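Local coordinates for protein 16S rRNA (guanine(1405)-N(7))-methyltransferase (Klebsiella pneumoniae, PDB 6PI9) that probably methylates N7 of guanine 1405 in 16S rRNA with S-adenosyl-L-methionine as methyl donor, a modification that confers resistance to various aminoglycosides, at residues G57-A62 with H90-E95; L182-P187 with T212-T217; L118-G123 with D178-M183. All blocks are in the same frame, centred on the assembly; numbering follows the deposited sequence.

Contact 1 of 3, residues G57-A62 with H90-E95. With SAH (S-adenosyl-L-homocysteine), chain B.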
loop_
_atom_site.group_PDB
_atom_site.type_symbol
_atom_site.label_atom_id
_atom_site.label_comp_id
_atom_site.label_asym_id
_atom_site.label_seq_id
_atom_site.Cartn_x
_atom_site.Cartn_y
_atom_site.Cartn_z
ATOM N N GLY A 57 4.265 7.960 -0.574
ATOM C CA GLY A 57 3.821 8.285 0.784
ATOM C C GLY A 57 3.453 7.088 1.656
ATOM O O GLY A 57 3.594 7.140 2.883
ATOM N N ALA A 58 2.950 6.008 1.057
ATOM C CA ALA A 58 2.397 4.931 1.876
ATOM C C ALA A 58 3.468 4.166 2.637
ATOM O O ALA A 58 3.153 3.503 3.632
ATOM C CB ALA A 58 1.587 3.956 1.018
ATOM N N PHE A 59 4.728 4.257 2.205
ATOM C CA PHE A 59 5.765 3.457 2.837
ATOM C C PHE A 59 6.234 4.052 4.157
ATOM O O PHE A 59 6.626 3.302 5.061
ATOM C CB PHE A 59 6.924 3.291 1.870
ATOM C CG PHE A 59 6.503 2.737 0.565
ATOM C CD1 PHE A 59 6.415 3.558 -0.549
ATOM C CD2 PHE A 59 6.141 1.401 0.461
ATOM C CE1 PHE A 59 5.997 3.053 -1.761
ATOM C CE2 PHE A 59 5.733 0.887 -0.740
ATOM C CZ PHE A 59 5.661 1.713 -1.860
ATOM N N MET A 60 6.171 5.375 4.304
ATOM C CA MET A 60 6.646 6.008 5.528
ATOM C C MET A 60 5.867 7.295 5.775
ATOM O O MET A 60 5.786 8.148 4.887
ATOM C CB MET A 60 8.157 6.285 5.428
ATOM C CG MET A 60 8.850 6.526 6.763
ATOM S SD MET A 60 10.647 6.673 6.620
ATOM C CE MET A 60 10.780 8.116 5.572
ATOM N N THR A 61 5.305 7.438 6.977
ATOM C CA THR A 61 4.565 8.652 7.315
ATOM C C THR A 61 5.517 9.797 7.692
ATOM O O THR A 61 6.729 9.621 7.824
ATOM C CB THR A 61 3.571 8.395 8.458
ATOM O OG1 THR A 61 4.275 8.196 9.696
ATOM C CG2 THR A 61 2.686 7.173 8.151
ATOM N N ALA A 62 4.929 10.983 7.887
ATOM C CA ALA A 62 5.701 12.198 8.150
ATOM C C ALA A 62 6.353 12.174 9.530
ATOM O O ALA A 62 7.533 12.513 9.672
ATOM C CB ALA A 62 4.800 13.424 8.010
ATOM N N HIS A 90 9.969 2.178 7.828
ATOM C CA HIS A 90 9.667 2.220 6.405
ATOM C C HIS A 90 9.124 0.853 5.982
ATOM O O HIS A 90 9.766 -0.166 6.245
ATOM C CB HIS A 90 10.911 2.563 5.586
ATOM C CG HIS A 90 10.617 2.857 4.153
ATOM N ND1 HIS A 90 10.348 1.858 3.235
ATOM C CD2 HIS A 90 10.582 4.025 3.464
ATOM C CE1 HIS A 90 10.124 2.402 2.050
ATOM N NE2 HIS A 90 10.264 3.714 2.159
ATOM N N ALA A 91 7.961 0.849 5.321
ATOM C CA ALA A 91 7.248 -0.395 5.026
ATOM C C ALA A 91 8.134 -1.412 4.306
ATOM O O ALA A 91 8.102 -2.607 4.623
ATOM C CB ALA A 91 6.005 -0.091 4.190
ATOM N N SER A 92 8.947 -0.959 3.338
ATOM C CA SER A 92 9.760 -1.907 2.562
ATOM C C SER A 92 10.904 -2.512 3.380
ATOM O O SER A 92 11.261 -3.691 3.183
ATOM C CB SER A 92 10.315 -1.213 1.309
ATOM O OG SER A 92 9.265 -0.636 0.535
ATOM N N THR A 93 11.507 -1.742 4.304
ATOM C CA THR A 93 12.579 -2.337 5.105
ATOM C C THR A 93 12.024 -3.234 6.208
ATOM O O THR A 93 12.572 -4.318 6.469
ATOM C CB THR A 93 13.498 -1.267 5.705
ATOM O OG1 THR A 93 12.727 -0.121 6.085
ATOM C CG2 THR A 93 14.607 -0.887 4.695
ATOM N N ARG A 94 10.921 -2.831 6.835
ATOM C CA ARG A 94 10.345 -3.704 7.849
ATOM C C ARG A 94 9.960 -5.051 7.246
ATOM O O ARG A 94 10.186 -6.098 7.865
ATOM C CB ARG A 94 9.142 -3.047 8.500
ATOM C CG ARG A 94 8.590 -3.890 9.641
ATOM C CD ARG A 94 7.261 -3.355 10.108
ATOM N NE ARG A 94 6.386 -3.093 8.975
ATOM C CZ ARG A 94 5.836 -1.914 8.716
ATOM N NH1 ARG A 94 6.049 -0.899 9.535
ATOM N NH2 ARG A 94 5.061 -1.758 7.650
ATOM N N GLU A 95 9.432 -5.044 6.010
ATOM C CA GLU A 95 9.170 -6.298 5.309
ATOM C C GLU A 95 10.401 -7.193 5.270
ATOM O O GLU A 95 10.288 -8.417 5.434
ATOM C CB GLU A 95 8.664 -6.004 3.888
ATOM C CG GLU A 95 7.251 -5.460 3.885
ATOM C CD GLU A 95 6.755 -4.876 2.557
ATOM O OE1 GLU A 95 7.532 -4.748 1.565
ATOM O OE2 GLU A 95 5.553 -4.503 2.524
HETATM N N SAH B . 13.957 -0.241 -2.663
HETATM C CA SAH B . 13.514 0.081 -1.288
HETATM C CB SAH B . 12.206 0.852 -1.311
HETATM C CG SAH B . 11.024 0.227 -2.107
HETATM S SD SAH B . 9.449 1.147 -1.782
HETATM C C SAH B . 13.344 -1.202 -0.452
HETATM O O SAH B . 13.120 -2.259 -1.079
HETATM O OXT SAH B . 13.378 -1.188 0.794
HETATM C "C5'" SAH B . 9.358 2.084 -3.368
HETATM C "C4'" SAH B . 10.250 3.361 -3.386
HETATM O "O4'" SAH B . 10.284 3.909 -4.722
HETATM C "C3'" SAH B . 9.872 4.528 -2.429
HETATM O "O3'" SAH B . 10.985 4.862 -1.575
HETATM C "C2'" SAH B . 9.554 5.708 -3.345
HETATM O "O2'" SAH B . 10.033 6.918 -2.755
HETATM C "C1'" SAH B . 10.397 5.336 -4.574
HETATM N N9 SAH B . 9.893 5.861 -5.828
HETATM C C8 SAH B . 8.626 5.723 -6.335
HETATM N N7 SAH B . 8.619 6.258 -7.593
HETATM C C5 SAH B . 9.863 6.782 -7.835
HETATM C C6 SAH B . 10.419 7.474 -8.887
HETATM N N6 SAH B . 9.723 7.841 -9.942
HETATM N N1 SAH B . 11.768 7.781 -8.828
HETATM C C2 SAH B . 12.509 7.501 -7.729
HETATM N N3 SAH B . 11.978 6.828 -6.662
HETATM C C4 SAH B . 10.661 6.488 -6.756
#
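Phe59 and His90 meet with their rings almost parallel, the planes only 8° apart, yet slid so far along each other that they hardly overlap, with 5.7 Å between centroids. What lies over the imidazole is instead the root of the phenylalanine: Phe59 CB sits on one face of the His90 ring, 3.3 Å from His90 CE1. The benzyl ring continues past that face and reaches the ligand. Its CG is anti to the carbonyl carbon (chi1 -54°), which carries the ring away from the residue's own C=O and beneath the thioether, where SAH SD lies 3.7 Å above the centre of the Phe59 ring plane. The methyl of Ala91 lies at the edge of the same ring, CB to Phe59 CD2 4.0 Å.

The carbonyl of Phe59 faces the helix start: Ala91 N donates to Phe59 O at 2.8 Å with a fairly straight N-H (160°). His90 is the N-cap of that helix. Its ND1 accepts from Ser92 N at 3.1 Å, the donor standing somewhat off the ring plane, which helps set the rotation of the imidazole. The Met60 and His90 side chains cross at about a right angle, with Met60 SD at the ring edge, 5.2 Å from the His90 centroid. The pair Phe59 and His90 lines the pocket, Phe59 along the sulfur and C5' of the bound product and His90 near the ribose O3'.

Beyond Ala91 lies the dimer interface, where Arg94 NE is hydrogen-bonded to Thr50 OG1 on helix 41-57 of the second subunit. Within the chain, the loop between helices 41-57 and 63-75 is tied to the first turn of helix 91-96, and helix 144-157 packs against both Met60 and His90 through Cys146.

Contact 2 of 3, residues L182-P187 with T212-T217. With SAH (S-adenosyl-L-homocysteine), chain B.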
loop_
_atom_site.group_PDB
_atom_site.type_symbol
_atom_site.label_atom_id
_atom_site.label_comp_id
_atom_site.label_asym_id
_atom_site.label_seq_id
_atom_site.Cartn_x
_atom_site.Cartn_y
_atom_site.Cartn_z
ATOM N N LEU A 182 17.317 -2.820 -7.659
ATOM C CA LEU A 182 16.007 -2.318 -8.076
ATOM C C LEU A 182 15.000 -3.124 -7.281
ATOM O O LEU A 182 14.386 -4.084 -7.809
ATOM C CB LEU A 182 15.794 -2.504 -9.582
ATOM C CG LEU A 182 16.746 -1.620 -10.426
ATOM C CD1 LEU A 182 18.069 -2.373 -10.619
ATOM C CD2 LEU A 182 16.119 -1.368 -11.821
ATOM N N MET A 183 14.843 -2.778 -5.999
ATOM C CA MET A 183 14.111 -3.642 -5.079
ATOM C C MET A 183 12.702 -3.071 -4.891
ATOM O O MET A 183 12.554 -1.891 -4.518
ATOM C CB MET A 183 14.900 -3.743 -3.768
ATOM C CG MET A 183 16.229 -4.495 -3.973
ATOM S SD MET A 183 17.376 -4.201 -2.574
ATOM C CE MET A 183 16.381 -4.762 -1.186
ATOM N N LYS A 184 11.680 -3.907 -5.158
ATOM C CA LYS A 184 10.269 -3.529 -5.017
ATOM C C LYS A 184 9.977 -2.238 -5.753
ATOM O O LYS A 184 9.263 -1.336 -5.263
ATOM C CB LYS A 184 9.919 -3.410 -3.534
ATOM C CG LYS A 184 10.015 -4.798 -2.865
ATOM C CD LYS A 184 9.854 -4.607 -1.295
ATOM C CE LYS A 184 9.907 -5.986 -0.562
ATOM N NZ LYS A 184 9.987 -5.701 0.945
ATOM N N LEU A 185 10.554 -2.132 -6.918
ATOM C CA LEU A 185 10.544 -0.888 -7.674
ATOM C C LEU A 185 9.885 -1.015 -9.036
ATOM O O LEU A 185 9.130 -0.136 -9.429
ATOM C CB LEU A 185 12.001 -0.423 -7.875
ATOM C CG LEU A 185 12.154 0.667 -8.948
ATOM C CD1 LEU A 185 11.421 1.940 -8.514
ATOM C CD2 LEU A 185 13.648 0.965 -9.107
ATOM N N LEU A 186 10.165 -2.079 -9.795
ATOM C CA LEU A 186 9.714 -2.062 -11.188
ATOM C C LEU A 186 8.191 -1.974 -11.325
ATOM O O LEU A 186 7.739 -1.291 -12.264
ATOM C CB LEU A 186 10.259 -3.303 -11.936
ATOM C CG LEU A 186 11.789 -3.292 -12.135
ATOM C CD1 LEU A 186 12.236 -4.429 -13.123
ATOM C CD2 LEU A 186 12.305 -1.929 -12.619
ATOM N N PRO A 187 7.355 -2.621 -10.489
ATOM C CA PRO A 187 5.903 -2.444 -10.707
ATOM C C PRO A 187 5.449 -1.030 -10.540
ATOM O O PRO A 187 4.607 -0.582 -11.321
ATOM C CB PRO A 187 5.227 -3.357 -9.658
ATOM C CG PRO A 187 6.266 -4.449 -9.422
ATOM C CD PRO A 187 7.615 -3.736 -9.553
ATOM N N THR A 212 13.812 -7.054 -7.413
ATOM C CA THR A 212 12.920 -7.815 -6.551
ATOM C C THR A 212 11.476 -7.353 -6.663
ATOM O O THR A 212 11.169 -6.215 -7.036
ATOM C CB THR A 212 13.308 -7.762 -5.078
ATOM O OG1 THR A 212 12.888 -6.501 -4.545
ATOM C CG2 THR A 212 14.809 -7.955 -4.928
ATOM N N PHE A 213 10.574 -8.257 -6.245
ATOM C CA PHE A 213 9.141 -7.953 -6.309
ATOM C C PHE A 213 8.487 -8.391 -5.006
ATOM O O PHE A 213 8.881 -9.395 -4.428
ATOM C CB PHE A 213 8.450 -8.740 -7.457
ATOM C CG PHE A 213 8.997 -8.402 -8.813
ATOM C CD1 PHE A 213 8.414 -7.381 -9.563
ATOM C CD2 PHE A 213 10.103 -9.098 -9.338
ATOM C CE1 PHE A 213 8.933 -7.053 -10.843
ATOM C CE2 PHE A 213 10.644 -8.774 -10.610
ATOM C CZ PHE A 213 10.045 -7.741 -11.375
ATOM N N PRO A 214 7.480 -7.673 -4.546
ATOM C CA PRO A 214 6.757 -8.146 -3.364
ATOM C C PRO A 214 5.848 -9.307 -3.744
ATOM O O PRO A 214 5.218 -9.308 -4.804
ATOM C CB PRO A 214 5.950 -6.922 -2.922
ATOM C CG PRO A 214 5.732 -6.135 -4.259
ATOM C CD PRO A 214 6.934 -6.435 -5.139
ATOM N N THR A 215 5.820 -10.317 -2.913
ATOM C CA THR A 215 4.838 -11.382 -3.072
ATOM C C THR A 215 3.800 -11.084 -2.003
ATOM O O THR A 215 4.019 -11.349 -0.817
ATOM C CB THR A 215 5.450 -12.770 -2.910
ATOM O OG1 THR A 215 5.599 -13.048 -1.510
ATOM C CG2 THR A 215 6.814 -12.869 -3.611
ATOM N N ARG A 216 2.682 -10.502 -2.414
ATOM C CA ARG A 216 1.737 -9.992 -1.433
ATOM C C ARG A 216 0.903 -11.101 -0.790
ATOM O O ARG A 216 -0.297 -10.920 -0.558
ATOM C CB ARG A 216 0.860 -8.929 -2.093
ATOM C CG ARG A 216 1.361 -7.517 -1.811
ATOM C CD ARG A 216 0.686 -6.480 -2.676
ATOM N NE ARG A 216 1.644 -5.563 -3.288
ATOM C CZ ARG A 216 2.109 -5.680 -4.528
ATOM N NH1 ARG A 216 1.720 -6.693 -5.289
ATOM N NH2 ARG A 216 2.965 -4.784 -5.000
ATOM N N THR A 217 1.538 -12.237 -0.476
ATOM C CA THR A 217 0.888 -13.352 0.206
ATOM C C THR A 217 1.004 -13.180 1.714
ATOM O O THR A 217 1.988 -12.640 2.227
ATOM C CB THR A 217 1.493 -14.702 -0.197
ATOM O OG1 THR A 217 2.906 -14.714 0.088
ATOM C CG2 THR A 217 1.246 -14.989 -1.696
HETATM N N SAH B . 13.957 -0.241 -2.663
HETATM C CA SAH B . 13.514 0.081 -1.288
HETATM C CB SAH B . 12.206 0.852 -1.311
HETATM C CG SAH B . 11.024 0.227 -2.107
HETATM S SD SAH B . 9.449 1.147 -1.782
HETATM C C SAH B . 13.344 -1.202 -0.452
HETATM O O SAH B . 13.120 -2.259 -1.079
HETATM O OXT SAH B . 13.378 -1.188 0.794
HETATM C "C5'" SAH B . 9.358 2.084 -3.368
HETATM C "C4'" SAH B . 10.250 3.361 -3.386
HETATM O "O4'" SAH B . 10.284 3.909 -4.722
HETATM C "C3'" SAH B . 9.872 4.528 -2.429
HETATM O "O3'" SAH B . 10.985 4.862 -1.575
HETATM C "C2'" SAH B . 9.554 5.708 -3.345
HETATM O "O2'" SAH B . 10.033 6.918 -2.755
HETATM C "C1'" SAH B . 10.397 5.336 -4.574
HETATM N N9 SAH B . 9.893 5.861 -5.828
HETATM C C8 SAH B . 8.626 5.723 -6.335
HETATM N N7 SAH B . 8.619 6.258 -7.593
HETATM C C5 SAH B . 9.863 6.782 -7.835
HETATM C C6 SAH B . 10.419 7.474 -8.887
HETATM N N6 SAH B . 9.723 7.841 -9.942
HETATM N N1 SAH B . 11.768 7.781 -8.828
HETATM C C2 SAH B . 12.509 7.501 -7.729
HETATM N N3 SAH B . 11.978 6.828 -6.662
HETATM C C4 SAH B . 10.661 6.488 -6.756
HETATM O O HOH W 1 11.869 -4.142 -8.775
#
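Lys184 runs past Thr212 and Pro214 on its way to Glu95, and its side chain can be followed atom by atom. CB lies 4.1 Å from SAH CG, against the methylene part of the ligand. CG, anti to the carbonyl carbon (chi1 -66°), is set beside strand 208-214, 3.7 Å from Thr212 OG1 and 4.2 Å from Pro214 CD; here the lysine and proline side chains slide past each other in opposite directions. CD comes back alongside the ligand carboxylate, close to SAH O. CE carries the extended chain on to NZ, which forms a salt bridge with Glu95.

The backbone of the lysine is held as well. Thr212 N donates to Leu182 O, the straightest bond between the segments (159°). The N-H of Lys184 is then shared between two acceptors of one residue, Thr212 O at 3.0 Å and Thr212 OG1 at 2.9 Å, both bonds clearly bent. OG1 is also hydrogen-bonded to Glu252 OE2, so the hydroxyl links three parts of the chain. A water bridges the opening between the strands: it donates to Leu182 O and Thr212 O and accepts from Leu186 N, reaching the start of the next helix. There the contact turns apolar. Pro187 CG meets the edge of the Phe213 ring in its plane, 3.6 Å from CD1, with Leu186 CB 4.1 Å from Phe213 CE1.

The contact lies where parallel strands 179-183 and 208-214 part and helix 186-192 begins, at the C-terminal ends of the parallel strands of the Rossmann-like sheet. Strand 252-259 borders strand 208-214 on its other side. Helix 225-236 closes over Phe213, with Tyr229 and Phe233 meeting its ring, while Leu200 and Leu201 of helix 196-203 pack on Leu182.

Contact 3 of 3, residues L118-G123 with D178-M183. With SAH (S-adenosyl-L-homocysteine), chain B.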
loop_
_atom_site.group_PDB
_atom_site.type_symbol
_atom_site.label_atom_id
_atom_site.label_comp_id
_atom_site.label_asym_id
_atom_site.label_seq_id
_atom_site.Cartn_x
_atom_site.Cartn_y
_atom_site.Cartn_z
ATOM N N LEU A 118 24.647 0.899 -6.431
ATOM C CA LEU A 118 23.590 1.901 -6.574
ATOM C C LEU A 118 22.308 1.311 -5.993
ATOM O O LEU A 118 21.964 0.197 -6.329
ATOM C CB LEU A 118 23.337 2.195 -8.048
ATOM C CG LEU A 118 24.512 2.626 -8.900
ATOM C CD1 LEU A 118 23.956 3.028 -10.263
ATOM C CD2 LEU A 118 25.263 3.748 -8.230
ATOM N N ASP A 119 21.593 2.048 -5.146
ATOM C CA ASP A 119 20.336 1.525 -4.571
ATOM C C ASP A 119 19.233 2.432 -5.110
ATOM O O ASP A 119 19.095 3.562 -4.651
ATOM C CB ASP A 119 20.413 1.546 -3.046
ATOM C CG ASP A 119 19.304 0.793 -2.379
ATOM O OD1 ASP A 119 18.266 0.479 -3.037
ATOM O OD2 ASP A 119 19.497 0.511 -1.156
ATOM N N LEU A 120 18.456 1.951 -6.105
ATOM C CA LEU A 120 17.566 2.832 -6.867
ATOM C C LEU A 120 16.212 2.809 -6.192
ATOM O O LEU A 120 15.700 1.726 -5.895
ATOM C CB LEU A 120 17.388 2.361 -8.311
ATOM C CG LEU A 120 18.350 2.824 -9.389
ATOM C CD1 LEU A 120 19.682 2.278 -9.059
ATOM C CD2 LEU A 120 17.905 2.267 -10.731
ATOM N N ALA A 121 15.669 3.991 -5.915
ATOM C CA ALA A 121 14.463 4.112 -5.118
ATOM C C ALA A 121 14.705 3.440 -3.777
ATOM O O ALA A 121 14.021 2.509 -3.376
ATOM C CB ALA A 121 13.259 3.494 -5.843
ATOM N N CYS A 122 15.713 3.963 -3.069
ATOM C CA CYS A 122 16.382 3.249 -1.993
ATOM C C CYS A 122 15.583 3.205 -0.710
ATOM O O CYS A 122 15.831 2.318 0.108
ATOM C CB CYS A 122 17.755 3.888 -1.697
ATOM S SG CYS A 122 17.670 5.619 -1.122
ATOM N N GLY A 123 14.626 4.119 -0.532
ATOM C CA GLY A 123 13.932 4.190 0.748
ATOM C C GLY A 123 14.927 4.300 1.876
ATOM O O GLY A 123 15.869 5.079 1.806
ATOM N N ASP A 178 29.377 -1.383 -9.522
ATOM C CA ASP A 178 29.530 -2.826 -9.647
ATOM C C ASP A 178 28.181 -3.518 -9.684
ATOM O O ASP A 178 28.022 -4.557 -10.346
ATOM C CB ASP A 178 30.381 -3.325 -8.494
ATOM C CG ASP A 178 31.804 -2.788 -8.586
ATOM O OD1 ASP A 178 32.399 -3.006 -9.662
ATOM O OD2 ASP A 178 32.292 -2.102 -7.658
ATOM N N ALA A 179 27.198 -2.962 -8.994
ATOM C CA ALA A 179 25.889 -3.598 -8.943
ATOM C C ALA A 179 24.857 -2.523 -8.731
ATOM O O ALA A 179 25.168 -1.496 -8.126
ATOM C CB ALA A 179 25.827 -4.630 -7.798
ATOM N N ALA A 180 23.608 -2.752 -9.216
ATOM C CA ALA A 180 22.500 -1.875 -8.897
ATOM C C ALA A 180 21.337 -2.694 -8.370
ATOM O O ALA A 180 21.106 -3.823 -8.819
ATOM C CB ALA A 180 21.982 -1.070 -10.089
ATOM N N LEU A 181 20.662 -2.123 -7.378
ATOM C CA LEU A 181 19.544 -2.757 -6.704
ATOM C C LEU A 181 18.308 -2.043 -7.193
ATOM O O LEU A 181 18.288 -0.810 -7.220
ATOM C CB LEU A 181 19.659 -2.617 -5.183
ATOM C CG LEU A 181 21.038 -2.939 -4.590
ATOM C CD1 LEU A 181 21.027 -2.755 -3.068
ATOM C CD2 LEU A 181 21.458 -4.409 -4.918
ATOM N N LEU A 182 17.317 -2.820 -7.659
ATOM C CA LEU A 182 16.007 -2.318 -8.076
ATOM C C LEU A 182 15.000 -3.124 -7.281
ATOM O O LEU A 182 14.386 -4.084 -7.809
ATOM C CB LEU A 182 15.794 -2.504 -9.582
ATOM C CG LEU A 182 16.746 -1.620 -10.426
ATOM C CD1 LEU A 182 18.069 -2.373 -10.619
ATOM C CD2 LEU A 182 16.119 -1.368 -11.821
ATOM N N MET A 183 14.843 -2.778 -5.999
ATOM C CA MET A 183 14.111 -3.642 -5.079
ATOM C C MET A 183 12.702 -3.071 -4.891
ATOM O O MET A 183 12.554 -1.891 -4.518
ATOM C CB MET A 183 14.900 -3.743 -3.768
ATOM C CG MET A 183 16.229 -4.495 -3.973
ATOM S SD MET A 183 17.376 -4.201 -2.574
ATOM C CE MET A 183 16.381 -4.762 -1.186
HETATM N N SAH B . 13.957 -0.241 -2.663
HETATM C CA SAH B . 13.514 0.081 -1.288
HETATM C CB SAH B . 12.206 0.852 -1.311
HETATM C CG SAH B . 11.024 0.227 -2.107
HETATM S SD SAH B . 9.449 1.147 -1.782
HETATM C C SAH B . 13.344 -1.202 -0.452
HETATM O O SAH B . 13.120 -2.259 -1.079
HETATM O OXT SAH B . 13.378 -1.188 0.794
HETATM C "C5'" SAH B . 9.358 2.084 -3.368
HETATM C "C4'" SAH B . 10.250 3.361 -3.386
HETATM O "O4'" SAH B . 10.284 3.909 -4.722
HETATM C "C3'" SAH B . 9.872 4.528 -2.429
HETATM O "O3'" SAH B . 10.985 4.862 -1.575
HETATM C "C2'" SAH B . 9.554 5.708 -3.345
HETATM O "O2'" SAH B . 10.033 6.918 -2.755
HETATM C "C1'" SAH B . 10.397 5.336 -4.574
HETATM N N9 SAH B . 9.893 5.861 -5.828
HETATM C C8 SAH B . 8.626 5.723 -6.335
HETATM N N7 SAH B . 8.619 6.258 -7.593
HETATM C C5 SAH B . 9.863 6.782 -7.835
HETATM C C6 SAH B . 10.419 7.474 -8.887
HETATM N N6 SAH B . 9.723 7.841 -9.942
HETATM N N1 SAH B . 11.768 7.781 -8.828
HETATM C C2 SAH B . 12.509 7.501 -7.729
HETATM N N3 SAH B . 11.978 6.828 -6.662
HETATM C C4 SAH B . 10.661 6.488 -6.756
HETATM O O HOH W 2 16.331 -0.626 -4.836
#
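Leu118 and Ala180 sit side by side in the tight half of this parallel strand pair, their CB atoms 4.1 Å apart. Leu118 N donates to Ala179 O and its own carbonyl takes Leu181 N at 2.9 Å; Leu120 N then donates to Leu181 O. Leu120 continues the apolar face with CD1 on Ala180 CB, while its CD2 reaches Leu182 CG, the two leucines pointing the same way. On the other face Leu181 CD1 lies 4.0 Å from Asp119 CG. That carboxylate, with CG anti to the backbone N (chi1 -169°), is anchored through OD2 by Asn125 ND2.

At Leu120 the strands begin to spread, its CA 5.5 Å from that of Leu182. A water occupies the fork, accepting from Met183 N and lying 2.9 Å from Asp119 OD1 and 2.7 Å from Leu120 O. The ligand's amino group enters beside it.

SAH N donates to Ala121 O at 2.8 Å and to Met183 O at 2.9 Å, one carbonyl from each of the two chain segments, and more weakly to the water. Two carbonyl oxygens and a weakly bound water, with Asp119 behind it as second shell, would suit a protonated amine and are consistent with recognition of the amino-acid end of the cofactor at the C-terminal ends of the strands, as in other class I methyltransferases.

How the contacts relate
The three contacts all touch one molecule of S-adenosyl-L-homocysteine. Contact 3 and contact 2 share Leu182 and Met183: strand 179-183 is flanked by strand 117-120 in the one and by strand 208-214 in the other, and their centres lie about 13 Å apart. Leu185 CD1 bridges them too, 3.6 Å from Ala121 CB. Contact 1 comes from the helical part of the chain and lines the thioether side of the pocket; its centre is about 14 Å from that of contact 2 and about 17 Å from that of contact 3. The salt bridge between Glu95 OE1 and Lys184 NZ, 2.7 Å, ties contact 1 to contact 2, while His90 NE2 packs 4.0 Å from Gly123 CA of contact 3.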